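PDB 2UVF: exopolygalacturonase, which hydrolyses the polygalacturonic acid of pectin by exo-action as a family 28 glycoside hydrolase, probably releasing digalacturonic acid from chain ends. Local coordinates for residues 290-296 and 373-378; 354-359 and 379-385; 400-405 and 431-435. The contacts are given in a common frame with arbitrary orientation. Numbering follows the deposited sequence.

All three contacts lie in the glycoside hydrolase family 28 part of the chain, on or beside consecutive coils of its parallel beta-helix. Contact centres are about 14 Å apart for 1 and 2 and about 10 Å apart for contact 3 from each of the others. Along the chain the segments of contacts 1 and 2 alternate, and contact 3 follows both. Residues 373-378 run straight on into 379-385, and Thr-374 OG1 touches both Gly-380 O and Gly-401 N. Asp-376 of contact 1 and Gly-401 of contact 3 share a nickel ion, while contacts 2 and 3 both meet the digalacturonic acid, so the metal site and part of the glycan site are built from the same loops.

Contact 1: residues 290-296 and 373-378; sequences LPQYVAS and QTYDAN. With NI (nickel (II) ion), chain K; SO4 (sulfate ion), chain I; SO4 (sulfate ion), chain G.
Tyr-293 sets the edge of its ring against Gln-373 O, with CE2 of Tyr-293 3.1 Å from that oxygen, and its CD2 comes within 3.9 Å of Thr-374 CA; chi1 near -61° (m) sets this position. Residues 290-293 are extended, the end of a strand that pairs with 280-283, and 373-378 is a loop running in the same sense: Gln-292 faces Tyr-375 (CA to CA 5.6 Å) and Tyr-293 faces Asp-376 (CA to CA 5.1 Å). The peptide between Tyr-375 and Asp-376 is cis, which puts its carbonyl and NH on one side. Both therefore meet Tyr-293: its N donates to Tyr-375 O at 2.7 Å, and its O accepts from Asp-376 N at 2.9 Å. Ala-377 N returns to Thr-374 O at 2.8 Å, tightening the loop. Beyond the pair, one water oxygen bridges Val-294 O (2.5 Å), Ser-296 N (2.8 Å) and Asn-378 N (3.1 Å). Gln-373 (chi1 m, chi2 t) reaches Pro-291, its OE1 lying 3.6 Å from Pro-291 CD while also bound to Arg-350. Asp-376, chi1 t, turns its OD2 to the nickel ion at 2.1 Å, where three waters and Gly-401 O complete the observed ligands. The arrangement is that of a beta-hairpin laid against a loop of the parallel beta-helix, with a cis peptide beside a metal site.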
loop_
_atom_site.group_PDB
_atom_site.type_symbol
_atom_site.label_atom_id
_atom_site.label_comp_id
_atom_site.label_asym_id
_atom_site.label_seq_id
_atom_site.Cartn_x
_atom_site.Cartn_y
_atom_site.Cartn_z
ATOM N N LEU A 290 16.378 1.079 -11.547
ATOM C CA LEU A 290 15.415 1.865 -10.754
ATOM C C LEU A 290 15.712 3.354 -10.827
ATOM O O LEU A 290 16.868 3.747 -10.627
ATOM C CB LEU A 290 15.491 1.470 -9.284
ATOM C CG LEU A 290 14.813 0.193 -8.858
ATOM C CD1 LEU A 290 15.149 -0.029 -7.410
ATOM C CD2 LEU A 290 13.308 0.306 -9.072
ATOM N N PRO A 291 14.666 4.195 -11.067
ATOM C CA PRO A 291 14.842 5.650 -10.965
ATOM C C PRO A 291 15.016 6.102 -9.530
ATOM O O PRO A 291 14.408 5.517 -8.619
ATOM C CB PRO A 291 13.524 6.220 -11.524
ATOM C CG PRO A 291 12.510 5.168 -11.222
ATOM C CD PRO A 291 13.281 3.848 -11.459
ATOM N N GLN A 292 15.834 7.133 -9.332
ATOM C CA GLN A 292 16.073 7.686 -8.011
ATOM C C GLN A 292 15.713 9.170 -8.036
ATOM O O GLN A 292 16.238 9.911 -8.851
ATOM C CB GLN A 292 17.545 7.501 -7.624
ATOM C CG GLN A 292 18.021 6.035 -7.707
ATOM C CD GLN A 292 17.643 5.254 -6.475
ATOM O OE1 GLN A 292 16.606 4.567 -6.432
ATOM N NE2 GLN A 292 18.465 5.357 -5.457
ATOM N N TYR A 293 14.811 9.585 -7.148
ATOM C CA TYR A 293 14.336 10.957 -7.092
ATOM C C TYR A 293 14.948 11.650 -5.887
ATOM O O TYR A 293 15.186 11.019 -4.839
ATOM C CB TYR A 293 12.805 10.987 -7.094
ATOM C CG TYR A 293 12.229 10.370 -8.350
ATOM C CD1 TYR A 293 12.327 11.040 -9.580
ATOM C CD2 TYR A 293 11.639 9.095 -8.329
ATOM C CE1 TYR A 293 11.842 10.478 -10.745
ATOM C CE2 TYR A 293 11.126 8.514 -9.503
ATOM C CZ TYR A 293 11.238 9.210 -10.706
ATOM O OH TYR A 293 10.729 8.674 -11.869
ATOM N N VAL A 294 15.267 12.937 -6.055
ATOM C CA VAL A 294 15.977 13.677 -5.007
ATOM C C VAL A 294 15.173 13.690 -3.698
ATOM O O VAL A 294 13.934 13.854 -3.722
ATOM C CB VAL A 294 16.354 15.140 -5.476
ATOM C CG1 VAL A 294 15.117 16.005 -5.668
ATOM C CG2 VAL A 294 17.339 15.801 -4.501
ATOM N N ALA A 295 15.882 13.504 -2.580
ATOM C CA ALA A 295 15.306 13.636 -1.233
ATOM C C ALA A 295 15.395 15.059 -0.692
ATOM O O ALA A 295 16.476 15.560 -0.347
ATOM C CB ALA A 295 15.930 12.621 -0.240
ATOM N N SER A 296 14.238 15.707 -0.600
ATOM C CA SER A 296 14.189 17.146 -0.322
ATOM C C SER A 296 13.534 17.473 1.017
ATOM O O SER A 296 13.063 16.579 1.719
ATOM C CB SER A 296 13.459 17.851 -1.460
ATOM O OG SER A 296 13.626 19.258 -1.404
ATOM N N GLN A 373 7.810 3.276 -8.107
ATOM C CA GLN A 373 9.202 3.642 -8.184
ATOM C C GLN A 373 9.313 5.150 -7.896
ATOM O O GLN A 373 9.380 5.988 -8.814
ATOM C CB GLN A 373 9.768 3.282 -9.571
ATOM C CG GLN A 373 9.622 1.800 -10.020
ATOM C CD GLN A 373 10.097 1.601 -11.462
ATOM O OE1 GLN A 373 9.991 2.510 -12.293
ATOM N NE2 GLN A 373 10.634 0.432 -11.758
ATOM N N THR A 374 9.325 5.484 -6.607
ATOM C CA THR A 374 9.199 6.870 -6.166
ATOM C C THR A 374 10.210 7.202 -5.078
ATOM O O THR A 374 10.044 8.184 -4.376
ATOM C CB THR A 374 7.771 7.201 -5.658
ATOM O OG1 THR A 374 7.509 6.515 -4.428
ATOM C CG2 THR A 374 6.706 6.782 -6.673
ATOM N N TYR A 375 11.251 6.380 -4.938
ATOM C CA TYR A 375 12.333 6.655 -4.010
ATOM C C TYR A 375 13.149 7.751 -4.650
ATOM O O TYR A 375 13.464 7.631 -5.839
ATOM C CB TYR A 375 13.207 5.409 -3.802
ATOM C CG TYR A 375 14.294 5.612 -2.774
ATOM C CD1 TYR A 375 14.019 5.469 -1.421
ATOM C CD2 TYR A 375 15.593 5.962 -3.147
ATOM C CE1 TYR A 375 14.984 5.678 -0.469
ATOM C CE2 TYR A 375 16.570 6.137 -2.195
ATOM C CZ TYR A 375 16.251 5.986 -0.854
ATOM O OH TYR A 375 17.205 6.178 0.127
ATOM N N ASP A 376 13.478 8.823 -3.927
ATOM C CA ASP A 376 13.082 9.056 -2.531
ATOM C C ASP A 376 12.260 10.361 -2.438
ATOM O O ASP A 376 12.638 11.289 -1.731
ATOM C CB ASP A 376 14.337 9.160 -1.654
ATOM C CG ASP A 376 14.039 9.012 -0.190
ATOM O OD1 ASP A 376 14.955 9.245 0.631
ATOM O OD2 ASP A 376 12.888 8.661 0.156
ATOM N N ALA A 377 11.154 10.414 -3.173
ATOM C CA ALA A 377 10.273 11.575 -3.206
ATOM C C ALA A 377 9.642 11.841 -1.827
ATOM O O ALA A 377 8.944 10.974 -1.281
ATOM C CB ALA A 377 9.220 11.394 -4.275
ATOM N N ASN A 378 9.933 13.013 -1.256
ATOM C CA ASN A 378 9.443 13.379 0.094
ATOM C C ASN A 378 7.924 13.263 0.193
ATOM O O ASN A 378 7.192 13.877 -0.594
ATOM C CB ASN A 378 9.903 14.782 0.495
ATOM C CG ASN A 378 9.892 15.010 2.022
ATOM O OD1 ASN A 378 9.988 14.075 2.824
ATOM N ND2 ASN A 378 9.782 16.264 2.419
HETATM NI NI NI K . 12.065 8.103 2.022
HETATM S S SO4 I . 9.013 14.379 6.455
HETATM O O1 SO4 I . 9.647 13.327 5.662
HETATM O O2 SO4 I . 9.960 14.806 7.480
HETATM O O3 SO4 I . 8.688 15.525 5.607
HETATM O O4 SO4 I . 7.784 13.863 7.066
HETATM S S SO4 G . 10.482 -3.517 -11.287
HETATM O O1 SO4 G . 9.315 -4.002 -12.029
HETATM O O2 SO4 G . 11.686 -4.075 -11.896
HETATM O O3 SO4 G . 10.586 -2.058 -11.283
HETATM O O4 SO4 G . 10.352 -3.954 -9.906
HETATM O O HOH W 1 12.363 4.081 -7.047
HETATM O O HOH W 2 12.152 14.869 -2.318
HETATM O O HOH W 3 14.132 8.035 2.784
HETATM O O HOH W 4 12.152 5.881 1.078
HETATM O O HOH W 5 12.013 10.491 2.773
#

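Contact 2: residues 354-359 and 379-385; sequences FHGIMN and NGDGIEF. With ADA (alpha-D-galactopyranuronic acid), chain C; ADA (alpha-D-galactopyranuronic acid), chain B.
A carboxylate sits over the face of an imidazole: Glu-384 OE2 is 3.0 Å from His-355 CD2, yet the angle is too poor for a hydrogen bond to either ring nitrogen. Both nitrogens bond in the ring plane instead, ND1 of His-355 donating to Asn-379 O at 2.8 Å and its NE2 to O6A of the galacturonate in chain C at 2.7 Å. Thus the ring (chi1 m) is fixed by backbone on one edge and sugar on another. Asp-381 OD2 comes within 2.9 Å of Glu-384 OE2, making an acidic cluster. The same Asp-381 OD2 takes a weak hydrogen bond of 3.4 Å from O2 of the chain B galacturonate (ADA). The strands 357-359 and 383-385 are parallel, at 11° and 4.7 Å between axes, with Ile-357, Met-358 and Asn-359 level with Ile-383, Glu-384 and Phe-385. Ile-357 N donates to Gly-382 O (3.0 Å), Glu-384 N to Ile-357 O (2.7 Å) and Asn-359 N to Glu-384 O (3.0 Å). At Gly-356 a CB would clash with the carbonyl oxygens of Asp-381 and Gly-382. Met-358 and Glu-384 share the glycan-facing side; Ile-357, Asn-359, Ile-383 and Phe-385 occupy the other, where Ile-383 and Phe-385 pack on strands 365-368 and 391-394. Within the parallel sheet of the beta-helix, strand 334-339 flanks 357-360 and strand 405-408 flanks 383-386.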
loop_
_atom_site.group_PDB
_atom_site.type_symbol
_atom_site.label_atom_id
_atom_site.label_comp_id
_atom_site.label_asym_id
_atom_site.label_seq_id
_atom_site.Cartn_x
_atom_site.Cartn_y
_atom_site.Cartn_z
ATOM N N PHE A 354 3.718 14.929 -4.335
ATOM C CA PHE A 354 3.430 14.762 -2.905
ATOM C C PHE A 354 3.298 13.240 -2.655
ATOM O O PHE A 354 4.329 12.522 -2.701
ATOM C CB PHE A 354 2.201 15.600 -2.542
ATOM C CG PHE A 354 1.882 15.691 -1.056
ATOM C CD1 PHE A 354 2.867 15.800 -0.099
ATOM C CD2 PHE A 354 0.557 15.692 -0.640
ATOM C CE1 PHE A 354 2.544 15.906 1.270
ATOM C CE2 PHE A 354 0.224 15.791 0.732
ATOM C CZ PHE A 354 1.220 15.896 1.683
ATOM N N HIS A 355 2.073 12.738 -2.481
ATOM C CA HIS A 355 1.820 11.312 -2.217
ATOM C C HIS A 355 1.653 10.555 -3.528
ATOM O O HIS A 355 1.478 11.160 -4.578
ATOM C CB HIS A 355 0.531 11.079 -1.388
ATOM C CG HIS A 355 0.494 11.756 -0.045
ATOM N ND1 HIS A 355 1.577 11.816 0.808
ATOM C CD2 HIS A 355 -0.530 12.338 0.620
ATOM C CE1 HIS A 355 1.233 12.431 1.923
ATOM N NE2 HIS A 355 -0.046 12.749 1.838
ATOM N N GLY A 356 1.673 9.220 -3.446
ATOM C CA GLY A 356 1.461 8.342 -4.608
ATOM C C GLY A 356 -0.023 8.147 -4.829
ATOM O O GLY A 356 -0.722 9.072 -5.267
ATOM N N ILE A 357 -0.517 6.958 -4.476
ATOM C CA ILE A 357 -1.942 6.620 -4.632
ATOM C C ILE A 357 -2.751 6.789 -3.335
ATOM O O ILE A 357 -2.422 6.201 -2.307
ATOM C CB ILE A 357 -2.108 5.200 -5.253
ATOM C CG1 ILE A 357 -1.556 5.210 -6.682
ATOM C CG2 ILE A 357 -3.596 4.749 -5.244
ATOM C CD1 ILE A 357 -1.312 3.891 -7.270
ATOM N N MET A 358 -3.803 7.606 -3.402
ATOM C CA MET A 358 -4.667 7.878 -2.251
ATOM C C MET A 358 -6.074 7.350 -2.479
ATOM O O MET A 358 -6.658 7.579 -3.542
ATOM C CB MET A 358 -4.771 9.382 -1.967
ATOM C CG MET A 358 -3.472 10.072 -1.580
ATOM S SD MET A 358 -3.733 11.856 -1.455
ATOM C CE MET A 358 -4.760 11.936 0.029
ATOM N N ASN A 359 -6.589 6.630 -1.481
ATOM C CA ASN A 359 -7.963 6.160 -1.447
ATOM C C ASN A 359 -8.579 6.747 -0.213
ATOM O O ASN A 359 -8.113 6.497 0.901
ATOM C CB ASN A 359 -8.027 4.638 -1.342
ATOM C CG ASN A 359 -7.475 3.963 -2.546
ATOM O OD1 ASN A 359 -8.210 3.654 -3.478
ATOM N ND2 ASN A 359 -6.154 3.765 -2.562
ATOM N N ASN A 379 7.485 12.449 1.155
ATOM C CA ASN A 379 6.079 12.079 1.387
ATOM C C ASN A 379 5.458 11.240 0.283
ATOM O O ASN A 379 4.226 11.101 0.213
ATOM C CB ASN A 379 5.218 13.315 1.669
ATOM C CG ASN A 379 5.825 14.194 2.726
ATOM O OD1 ASN A 379 6.128 15.350 2.455
ATOM N ND2 ASN A 379 6.073 13.634 3.926
ATOM N N GLY A 380 6.300 10.668 -0.567
ATOM C CA GLY A 380 5.797 9.875 -1.675
ATOM C C GLY A 380 5.526 8.455 -1.241
ATOM O O GLY A 380 6.295 7.530 -1.598
ATOM N N ASP A 381 4.457 8.270 -0.460
ATOM C CA ASP A 381 4.086 6.916 -0.024
ATOM C C ASP A 381 3.451 6.168 -1.182
ATOM O O ASP A 381 2.976 6.794 -2.122
ATOM C CB ASP A 381 3.258 6.852 1.291
ATOM C CG ASP A 381 2.253 7.953 1.430
ATOM O OD1 ASP A 381 1.754 8.439 0.367
ATOM O OD2 ASP A 381 1.947 8.312 2.612
ATOM N N GLY A 382 3.478 4.838 -1.124
ATOM C CA GLY A 382 3.010 4.021 -2.246
ATOM C C GLY A 382 1.499 4.066 -2.382
ATOM O O GLY A 382 0.982 4.583 -3.362
ATOM N N ILE A 383 0.792 3.510 -1.397
ATOM C CA ILE A 383 -0.662 3.561 -1.379
ATOM C C ILE A 383 -1.129 3.995 -0.001
ATOM O O ILE A 383 -0.752 3.387 1.008
ATOM C CB ILE A 383 -1.330 2.198 -1.767
ATOM C CG1 ILE A 383 -0.817 1.672 -3.128
ATOM C CG2 ILE A 383 -2.871 2.353 -1.783
ATOM C CD1 ILE A 383 -1.211 0.237 -3.483
ATOM N N GLU A 384 -1.926 5.064 0.042
ATOM C CA GLU A 384 -2.650 5.432 1.260
ATOM C C GLU A 384 -4.055 4.863 1.238
ATOM O O GLU A 384 -4.748 5.005 0.237
ATOM C CB GLU A 384 -2.746 6.952 1.424
ATOM C CG GLU A 384 -1.445 7.611 1.693
ATOM C CD GLU A 384 -1.579 9.085 1.889
ATOM O OE1 GLU A 384 -2.700 9.619 1.781
ATOM O OE2 GLU A 384 -0.554 9.714 2.168
ATOM N N PHE A 385 -4.450 4.212 2.337
ATOM C CA PHE A 385 -5.830 3.823 2.570
ATOM C C PHE A 385 -6.370 4.690 3.726
ATOM O O PHE A 385 -5.827 4.687 4.833
ATOM C CB PHE A 385 -5.956 2.322 2.858
ATOM C CG PHE A 385 -5.679 1.432 1.666
ATOM C CD1 PHE A 385 -6.529 1.437 0.558
ATOM C CD2 PHE A 385 -4.573 0.569 1.662
ATOM C CE1 PHE A 385 -6.277 0.618 -0.556
ATOM C CE2 PHE A 385 -4.314 -0.257 0.560
ATOM C CZ PHE A 385 -5.173 -0.232 -0.551
HETATM C C1 ADA C . -0.158 11.222 7.381
HETATM C C2 ADA C . -1.025 9.989 7.055
HETATM C C3 ADA C . -1.101 9.866 5.520
HETATM C C4 ADA C . -1.718 11.161 4.906
HETATM C C5 ADA C . -0.868 12.384 5.316
HETATM C C6 ADA C . -1.319 13.792 4.839
HETATM O O2 ADA C . -0.497 8.797 7.668
HETATM O O3 ADA C . -1.826 8.699 5.140
HETATM O O4 ADA C . -3.078 11.339 5.314
HETATM O O5 ADA C . -0.694 12.438 6.765
HETATM O O6B ADA C . -1.357 14.687 5.712
HETATM O O6A ADA C . -1.602 13.967 3.628
HETATM C C1 ADA B . 4.498 10.214 6.380
HETATM C C2 ADA B . 3.434 10.748 5.399
HETATM C C3 ADA B . 3.034 12.155 5.900
HETATM C C4 ADA B . 2.183 11.924 7.161
HETATM C C5 ADA B . 3.115 11.268 8.196
HETATM C C6 ADA B . 2.348 10.919 9.493
HETATM O O1 ADA B . 5.645 11.101 6.532
HETATM O O2 ADA B . 3.867 10.743 4.057
HETATM O O3 ADA B . 2.385 12.967 4.890
HETATM O O4 ADA B . 1.157 10.953 6.836
HETATM O O5 ADA B . 3.799 10.056 7.653
HETATM O O6B ADA B . 1.728 9.825 9.534
HETATM O O6A ADA B . 2.390 11.744 10.440
#

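Contact 3: residues 400-405 and 431-435; sequences TGDDCI and FRMGH. With NI (nickel (II) ion), chain K; ADA (alpha-D-galactopyranuronic acid), chain B.
Both segments are mostly loop, with Ile-405 and Phe-431 at strand ends; Thr-400 lies by Gly-434 (CA-CA 4.9 Å) and Asp-403 by His-435 (CA-CA 4.4 Å). Thr-400 N donates to Met-433 O at 3.0 Å and His-435 N to Asp-402 O at 2.9 Å. Gly-434, at phi/psi 156/168, presses its bare CA to 3.5 Å from Thr-400 OG1 and 3.3 Å from Asp-402 O; a CB would strike Thr-400 OG1 and Cys-404 SG. Such stacked loops join strands in successive coils of the right-handed parallel beta-helix, and the Gly-Asp-Asp sequence at 401-403 is a family 28 signature. Asp-402 CA sits over the His-435 ring, 3.7 Å from its centroid and 11° off the normal, a CH-pi contact. Gly-401 O binds nickel at 2.1 Å, alongside Asp-376. Asp-402 OD2 accepts a 3.2 Å hydrogen bond from O1 of the chain B galacturonate. Cys-404 CB and Ile-405 CD1 meet the edge of the Phe-431 ring, at 3.6 Å from CD1 and 3.7 Å from CE1 of Phe-431 respectively.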
loop_
_atom_site.group_PDB
_atom_site.type_symbol
_atom_site.label_atom_id
_atom_site.label_comp_id
_atom_site.label_asym_id
_atom_site.label_seq_id
_atom_site.Cartn_x
_atom_site.Cartn_y
_atom_site.Cartn_z
ATOM N N THR A 400 9.619 3.187 -2.523
ATOM C CA THR A 400 8.827 4.398 -2.327
ATOM C C THR A 400 9.612 5.448 -1.540
ATOM O O THR A 400 10.555 5.125 -0.838
ATOM C CB THR A 400 7.476 4.061 -1.621
ATOM O OG1 THR A 400 7.738 3.430 -0.366
ATOM C CG2 THR A 400 6.616 3.116 -2.461
ATOM N N GLY A 401 9.206 6.707 -1.677
ATOM C CA GLY A 401 9.830 7.806 -0.970
ATOM C C GLY A 401 9.414 7.854 0.482
ATOM O O GLY A 401 10.138 8.417 1.297
ATOM N N ASP A 402 8.264 7.261 0.799
ATOM C CA ASP A 402 7.748 7.224 2.175
ATOM C C ASP A 402 7.203 5.838 2.509
ATOM O O ASP A 402 7.755 4.821 2.046
ATOM C CB ASP A 402 6.671 8.306 2.373
ATOM C CG ASP A 402 6.653 8.851 3.787
ATOM O OD1 ASP A 402 6.074 8.183 4.663
ATOM O OD2 ASP A 402 7.228 9.937 4.024
ATOM N N ASP A 403 6.137 5.775 3.314
ATOM C CA ASP A 403 5.580 4.485 3.738
ATOM C C ASP A 403 5.163 3.760 2.470
ATOM O O ASP A 403 4.751 4.406 1.514
ATOM C CB ASP A 403 4.342 4.654 4.634
ATOM C CG ASP A 403 4.647 5.353 5.959
ATOM O OD1 ASP A 403 5.812 5.256 6.443
ATOM O OD2 ASP A 403 3.710 5.968 6.542
ATOM N N CYS A 404 5.276 2.436 2.458
ATOM C CA CYS A 404 4.837 1.654 1.316
ATOM C C CYS A 404 3.320 1.550 1.280
ATOM O O CYS A 404 2.706 1.956 0.306
ATOM C CB CYS A 404 5.504 0.270 1.310
ATOM S SG CYS A 404 7.335 0.301 1.322
ATOM N N ILE A 405 2.726 0.953 2.309
ATOM C CA ILE A 405 1.282 0.940 2.464
ATOM C C ILE A 405 0.974 1.615 3.797
ATOM O O ILE A 405 1.496 1.225 4.848
ATOM C CB ILE A 405 0.652 -0.487 2.382
ATOM C CG1 ILE A 405 0.996 -1.155 1.048
ATOM C CG2 ILE A 405 -0.884 -0.440 2.595
ATOM C CD1 ILE A 405 0.803 -2.669 1.066
ATOM N N PHE A 431 8.313 -5.669 -0.986
ATOM C CA PHE A 431 8.642 -4.329 -0.500
ATOM C C PHE A 431 10.143 -4.154 -0.607
ATOM O O PHE A 431 10.885 -4.981 -0.079
ATOM C CB PHE A 431 8.179 -4.131 0.954
ATOM C CG PHE A 431 6.714 -4.374 1.156
ATOM C CD1 PHE A 431 5.810 -3.322 1.115
ATOM C CD2 PHE A 431 6.235 -5.664 1.402
ATOM C CE1 PHE A 431 4.436 -3.543 1.296
ATOM C CE2 PHE A 431 4.873 -5.901 1.590
ATOM C CZ PHE A 431 3.964 -4.838 1.542
ATOM N N ARG A 432 10.591 -3.152 -1.353
ATOM C CA ARG A 432 11.993 -2.792 -1.358
ATOM C C ARG A 432 12.157 -1.620 -0.387
ATOM O O ARG A 432 11.802 -1.745 0.759
ATOM C CB ARG A 432 12.509 -2.491 -2.774
ATOM C CG ARG A 432 14.022 -2.658 -2.934
ATOM C CD ARG A 432 14.450 -2.513 -4.391
ATOM N NE ARG A 432 15.894 -2.410 -4.533
ATOM C CZ ARG A 432 16.603 -1.305 -4.307
ATOM N NH1 ARG A 432 17.927 -1.326 -4.461
ATOM N NH2 ARG A 432 15.998 -0.181 -3.906
ATOM N N MET A 433 12.667 -0.484 -0.836
ATOM C CA MET A 433 12.825 0.661 0.074
ATOM C C MET A 433 11.511 1.353 0.380
ATOM O O MET A 433 10.551 1.277 -0.397
ATOM C CB MET A 433 13.925 1.640 -0.399
ATOM C CG MET A 433 15.252 0.927 -0.511
ATOM S SD MET A 433 16.719 1.873 -0.726
ATOM C CE MET A 433 16.670 2.961 0.685
ATOM N N GLY A 434 11.470 1.996 1.544
ATOM C CA GLY A 434 10.283 2.712 1.999
ATOM C C GLY A 434 10.337 2.798 3.505
ATOM O O GLY A 434 11.136 2.120 4.120
ATOM N N HIS A 435 9.480 3.621 4.096
ATOM C CA HIS A 435 9.576 3.948 5.507
ATOM C C HIS A 435 8.915 2.884 6.372
ATOM O O HIS A 435 9.027 2.917 7.594
ATOM C CB HIS A 435 8.935 5.319 5.792
ATOM C CG HIS A 435 9.713 6.484 5.278
ATOM N ND1 HIS A 435 10.639 6.380 4.259
ATOM C CD2 HIS A 435 9.679 7.794 5.625
ATOM C CE1 HIS A 435 11.148 7.572 4.010
ATOM N NE2 HIS A 435 10.570 8.450 4.812
HETATM NI NI NI K . 12.065 8.103 2.022
HETATM C C1 ADA B . 4.498 10.214 6.380
HETATM C C2 ADA B . 3.434 10.748 5.399
HETATM C C3 ADA B . 3.034 12.155 5.900
HETATM C C4 ADA B . 2.183 11.924 7.161
HETATM C C5 ADA B . 3.115 11.268 8.196
HETATM C C6 ADA B . 2.348 10.919 9.493
HETATM O O1 ADA B . 5.645 11.101 6.532
HETATM O O2 ADA B . 3.867 10.743 4.057
HETATM O O3 ADA B . 2.385 12.967 4.890
HETATM O O4 ADA B . 1.157 10.953 6.836
HETATM O O5 ADA B . 3.799 10.056 7.653
HETATM O O6B ADA B . 1.728 9.825 9.534
HETATM O O6A ADA B . 2.390 11.744 10.440
HETATM O O HOH W 4 12.152 5.881 1.078
HETATM O O HOH W 3 14.132 8.035 2.784
HETATM O O HOH W 5 12.013 10.491 2.773
#